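Local coordinates for protein fimbrial subunit type 1 (Actinomyces oris, PDB 3UXF) that serves as the major subunit of the type 1 fimbriae, probably forming their shaft, a secreted surface protein destined for the cell wall, at residues Leu275-Glu278 against Gly279-Lys282; Leu366-Lys369 against Thr370-Asn373. All blocks are in the same frame, centred on the assembly; numbering follows the deposited sequence.

Contact 1 of 2, residues Leu275-Glu278 against Gly279-Lys282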
loop_
_atom_site.group_PDB
_atom_site.type_symbol
_atom_site.label_atom_id
_atom_site.label_comp_id
_atom_site.label_asym_id
_atom_site.label_seq_id
_atom_site.Cartn_x
_atom_site.Cartn_y
_atom_site.Cartn_z
ATOM N N LEU A 275 1.433 17.029 7.822
ATOM C CA LEU A 275 2.050 18.188 7.179
ATOM C C LEU A 275 1.630 19.466 7.946
ATOM O O LEU A 275 0.465 19.597 8.370
ATOM C CB LEU A 275 1.589 18.248 5.736
ATOM C CG LEU A 275 2.500 17.734 4.614
ATOM C CD1 LEU A 275 3.598 16.707 4.950
ATOM C CD2 LEU A 275 1.799 17.462 3.296
ATOM N N THR A 276 2.564 20.394 8.122
ATOM C CA THR A 276 2.274 21.713 8.709
ATOM C C THR A 276 1.661 22.616 7.645
ATOM O O THR A 276 1.513 22.223 6.485
ATOM C CB THR A 276 3.578 22.390 9.156
ATOM O OG1 THR A 276 4.413 22.537 8.005
ATOM C CG2 THR A 276 4.323 21.556 10.195
ATOM N N GLU A 277 1.312 23.844 8.020
ATOM C CA GLU A 277 0.802 24.775 7.025
ATOM C C GLU A 277 1.825 24.932 5.864
ATOM O O GLU A 277 1.447 24.866 4.682
ATOM C CB GLU A 277 0.475 26.127 7.671
ATOM C CG GLU A 277 0.155 27.169 6.609
ATOM C CD GLU A 277 -0.503 28.404 7.162
ATOM O OE1 GLU A 277 -0.332 28.700 8.362
ATOM O OE2 GLU A 277 -1.208 29.074 6.380
ATOM N N GLU A 278 3.101 25.100 6.202
ATOM C CA GLU A 278 4.113 25.240 5.149
ATOM C C GLU A 278 4.281 23.939 4.355
ATOM O O GLU A 278 4.400 23.957 3.127
ATOM C CB GLU A 278 5.421 25.791 5.711
ATOM C CG GLU A 278 6.603 25.708 4.738
ATOM C CD GLU A 278 6.420 26.488 3.444
ATOM O OE1 GLU A 278 5.476 27.302 3.298
ATOM O OE2 GLU A 278 7.252 26.306 2.545
ATOM N N GLY A 279 4.259 22.783 5.040
ATOM C CA GLY A 279 4.320 21.532 4.296
ATOM C C GLY A 279 3.129 21.328 3.383
ATOM O O GLY A 279 3.253 20.858 2.252
ATOM N N ARG A 280 1.941 21.730 3.840
ATOM C CA ARG A 280 0.795 21.631 2.987
ATOM C C ARG A 280 0.891 22.558 1.782
ATOM O O ARG A 280 0.467 22.199 0.672
ATOM C CB ARG A 280 -0.479 21.936 3.773
ATOM C CG ARG A 280 -0.806 20.868 4.827
ATOM C CD ARG A 280 -2.220 21.148 5.451
ATOM N NE ARG A 280 -2.366 22.475 6.061
ATOM C CZ ARG A 280 -2.128 22.747 7.343
ATOM N NH1 ARG A 280 -1.720 21.790 8.166
ATOM N NH2 ARG A 280 -2.298 23.980 7.817
ATOM N N ARG A 281 1.485 23.719 2.014
ATOM C CA ARG A 281 1.663 24.682 0.933
ATOM C C ARG A 281 2.624 24.096 -0.102
ATOM O O ARG A 281 2.340 24.093 -1.300
ATOM C CB ARG A 281 2.174 26.022 1.465
ATOM C CG ARG A 281 2.186 27.093 0.319
ATOM C CD ARG A 281 3.215 28.206 0.560
ATOM N NE ARG A 281 4.572 27.653 0.632
ATOM C CZ ARG A 281 5.275 27.255 -0.417
ATOM N NH1 ARG A 281 4.782 27.356 -1.641
ATOM N NH2 ARG A 281 6.499 26.736 -0.233
ATOM N N LYS A 282 3.733 23.507 0.364
ATOM C CA LYS A 282 4.646 22.901 -0.580
ATOM C C LYS A 282 3.968 21.793 -1.366
ATOM O O LYS A 282 4.154 21.680 -2.572
ATOM C CB LYS A 282 5.875 22.332 0.148
ATOM C CG LYS A 282 6.863 23.329 0.691
ATOM C CD LYS A 282 8.065 22.542 1.197
ATOM C CE LYS A 282 9.266 23.388 1.602
ATOM N NZ LYS A 282 9.111 24.240 2.823
#
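Edge-on, the guanidinium of Arg281 meets the carboxylate of Glu278: NE donates to OE1 of Glu278 at 2.8 Å, and NH2 of Arg281 reaches OE2 of Glu278 at 2.9 Å. Both bonds are nearly straight and lie close to the guanidinium plane, while the carboxylate plane is turned 30° from it and is met on its syn side. The guanidinium of Arg280 is used differently, with one face laid over the backbone of Thr276 and Glu277, CA of Glu277 sitting 3.3 Å above that plane. A bend at chi3 folds this arginine back over the helix start, where NH1 gives a weak bond to Leu275 O.

Strand 269-275 passes through Thr276 into the first turn of helix 277-288. Thr276 is the N-cap: its OG1 accepts from Gly279 N at 3.0 Å, the hydroxyl being held between the backbone N and carbonyl carbon (chi1 60°), and it also bonds to Thr256 O. Threonine suits the post because its short branch brings an oxygen to an amide that has no preceding turn to serve it. Gly279, buried, leaves room for Leu275, whose CG lies 3.9 Å from Gly279 C. From Thr276 O to Arg280 N the regular helical bonding begins, at 2.7 Å.

One turn on from Glu278, Lys282 brings NZ to the anti lone pair of Glu278 OE2, at 2.8 Å. That oxygen therefore takes two cationic donors, which would probably stabilise its negative charge. NZ of Lys282 is shared, since its strongest polar partner is Asp257, also in a salt bridge.

Contact 2 of 2, residues Leu366-Lys369 against Thr370-Asn373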
loop_
_atom_site.group_PDB
_atom_site.type_symbol
_atom_site.label_atom_id
_atom_site.label_comp_id
_atom_site.label_asym_id
_atom_site.label_seq_id
_atom_site.Cartn_x
_atom_site.Cartn_y
_atom_site.Cartn_z
ATOM N N LEU A 366 22.977 -43.047 17.512
ATOM C CA LEU A 366 22.935 -43.381 18.948
ATOM C C LEU A 366 21.575 -43.029 19.593
ATOM O O LEU A 366 20.998 -41.977 19.341
ATOM C CB LEU A 366 24.097 -42.719 19.697
ATOM C CG LEU A 366 25.515 -42.949 19.181
ATOM C CD1 LEU A 366 26.517 -42.133 19.962
ATOM C CD2 LEU A 366 25.923 -44.435 19.239
ATOM N N ALA A 367 21.054 -43.923 20.432
ATOM C CA ALA A 367 19.796 -43.653 21.118
ATOM C C ALA A 367 19.966 -42.590 22.208
ATOM O O ALA A 367 19.020 -41.852 22.510
ATOM C CB ALA A 367 19.208 -44.935 21.705
ATOM N N ASP A 368 21.165 -42.510 22.768
ATOM C CA ASP A 368 21.525 -41.431 23.688
ATOM C C ASP A 368 21.769 -40.140 22.893
ATOM O O ASP A 368 22.905 -39.854 22.529
ATOM C CB ASP A 368 22.765 -41.793 24.498
ATOM C CG ASP A 368 23.140 -40.714 25.507
ATOM O OD1 ASP A 368 22.386 -39.715 25.614
ATOM O OD2 ASP A 368 24.173 -40.869 26.189
ATOM N N LYS A 369 20.705 -39.383 22.660
ATOM C CA LYS A 369 20.777 -38.162 21.846
ATOM C C LYS A 369 21.695 -37.099 22.452
ATOM O O LYS A 369 22.089 -36.144 21.753
ATOM C CB LYS A 369 19.396 -37.534 21.651
ATOM C CG LYS A 369 18.312 -38.427 21.073
ATOM C CD LYS A 369 18.810 -39.153 19.877
ATOM C CE LYS A 369 17.675 -39.899 19.203
ATOM N NZ LYS A 369 18.220 -40.679 18.048
ATOM N N THR A 370 22.005 -37.206 23.742
ATOM C CA THR A 370 22.861 -36.196 24.369
ATOM C C THR A 370 24.288 -36.238 23.812
ATOM O O THR A 370 25.035 -35.273 23.941
ATOM C CB THR A 370 22.877 -36.280 25.923
ATOM O OG1 THR A 370 23.664 -37.409 26.336
ATOM C CG2 THR A 370 21.474 -36.368 26.464
ATOM N N LYS A 371 24.661 -37.337 23.159
ATOM C CA LYS A 371 25.963 -37.428 22.523
ATOM C C LYS A 371 26.087 -36.455 21.329
ATOM O O LYS A 371 27.186 -36.223 20.831
ATOM C CB LYS A 371 26.233 -38.860 22.040
ATOM C CG LYS A 371 26.390 -39.883 23.184
ATOM C CD LYS A 371 27.634 -39.626 24.004
ATOM C CE LYS A 371 27.655 -40.520 25.272
ATOM N NZ LYS A 371 28.725 -40.111 26.242
ATOM N N TYR A 372 24.953 -35.919 20.886
ATOM C CA TYR A 372 24.943 -34.945 19.777
ATOM C C TYR A 372 24.800 -33.508 20.279
ATOM O O TYR A 372 24.651 -32.572 19.470
ATOM C CB TYR A 372 23.823 -35.286 18.794
ATOM C CG TYR A 372 23.972 -36.692 18.236
ATOM C CD1 TYR A 372 25.077 -37.040 17.496
ATOM C CD2 TYR A 372 22.996 -37.657 18.479
ATOM C CE1 TYR A 372 25.233 -38.342 17.010
ATOM C CE2 TYR A 372 23.129 -38.952 17.992
ATOM C CZ TYR A 372 24.247 -39.277 17.259
ATOM O OH TYR A 372 24.410 -40.536 16.728
ATOM N N ASN A 373 24.837 -33.302 21.597
ATOM C CA ASN A 373 24.909 -31.948 22.153
ATOM C C ASN A 373 26.289 -31.331 22.017
ATOM O O ASN A 373 27.296 -32.036 21.884
ATOM C CB ASN A 373 24.511 -31.982 23.638
ATOM C CG ASN A 373 23.049 -32.280 23.836
ATOM O OD1 ASN A 373 22.217 -32.046 22.938
ATOM N ND2 ASN A 373 22.706 -32.804 25.029
#
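Leu366 gives its backbone N-H to a side chain six residues later: the phenol oxygen of Tyr372 accepts it, with N to OH 3.0 Å and an N-H...O angle of 168°. The nitrogen approaches in the plane of the ring, at its edge. Tyr372 chi1 of -58° sets the ring beside its own backbone N, and the long, rigid side chain reaches back across the turn to Leu366, which it crosses at about a right angle. CG of Leu366 stands 3.6 Å from the hydroxyl, so the leucine branch point packs against it. The same OH is also hydrogen-bonded to Asp364, and the ring meets that of Tyr456, which places this buried tyrosine between the turn and the neighbouring loop.

The loop joins strands 344-362 and 376-385 of the prealbumin-like domain. Asp368 is the centre of an inverse gamma turn, and a short 3-10 segment follows, with Lys371 N bonded to Asp368 O and Tyr372 N to Lys369 O at 3.0 Å.

The side chain of Asp368 also bonds to the start of that segment. Its OD1 accepts from Thr370 OG1 at 2.7 Å and from Thr370 N at 3.2 Å, both from the same face of the carboxylate, so one oxygen takes both the amide and the hydroxyl of Thr370. The short side chain of aspartate, with CG anti to the backbone N, puts a carboxylate oxygen close to the amide two residues on. The aliphatic part of Lys371 runs obliquely past, its CE 3.6 Å from Asp368 OD2, while CB of Lys371 touches CD1 of Leu366 at 3.9 Å.

Contact 1 and contact 2 are far apart in this elongated chain, their centres about 67 Å from one another and their nearest atoms about 55 Å, on opposite sides of the chain's centre. They follow in series: 275-282 opens a helix after strand 269-275, whereas 366-373 turns the chain between strands 344-362 and 376-385. Strands 269-275 and 344-362 nevertheless belong to one branched or curled mixed sheet. Both are local structures: contact 1 takes the end of a strand into a capped helix, and contact 2 is a 3-10 turn in the loop between two strands. Neither includes a residue that binds calcium or a cysteine of the two disulfides.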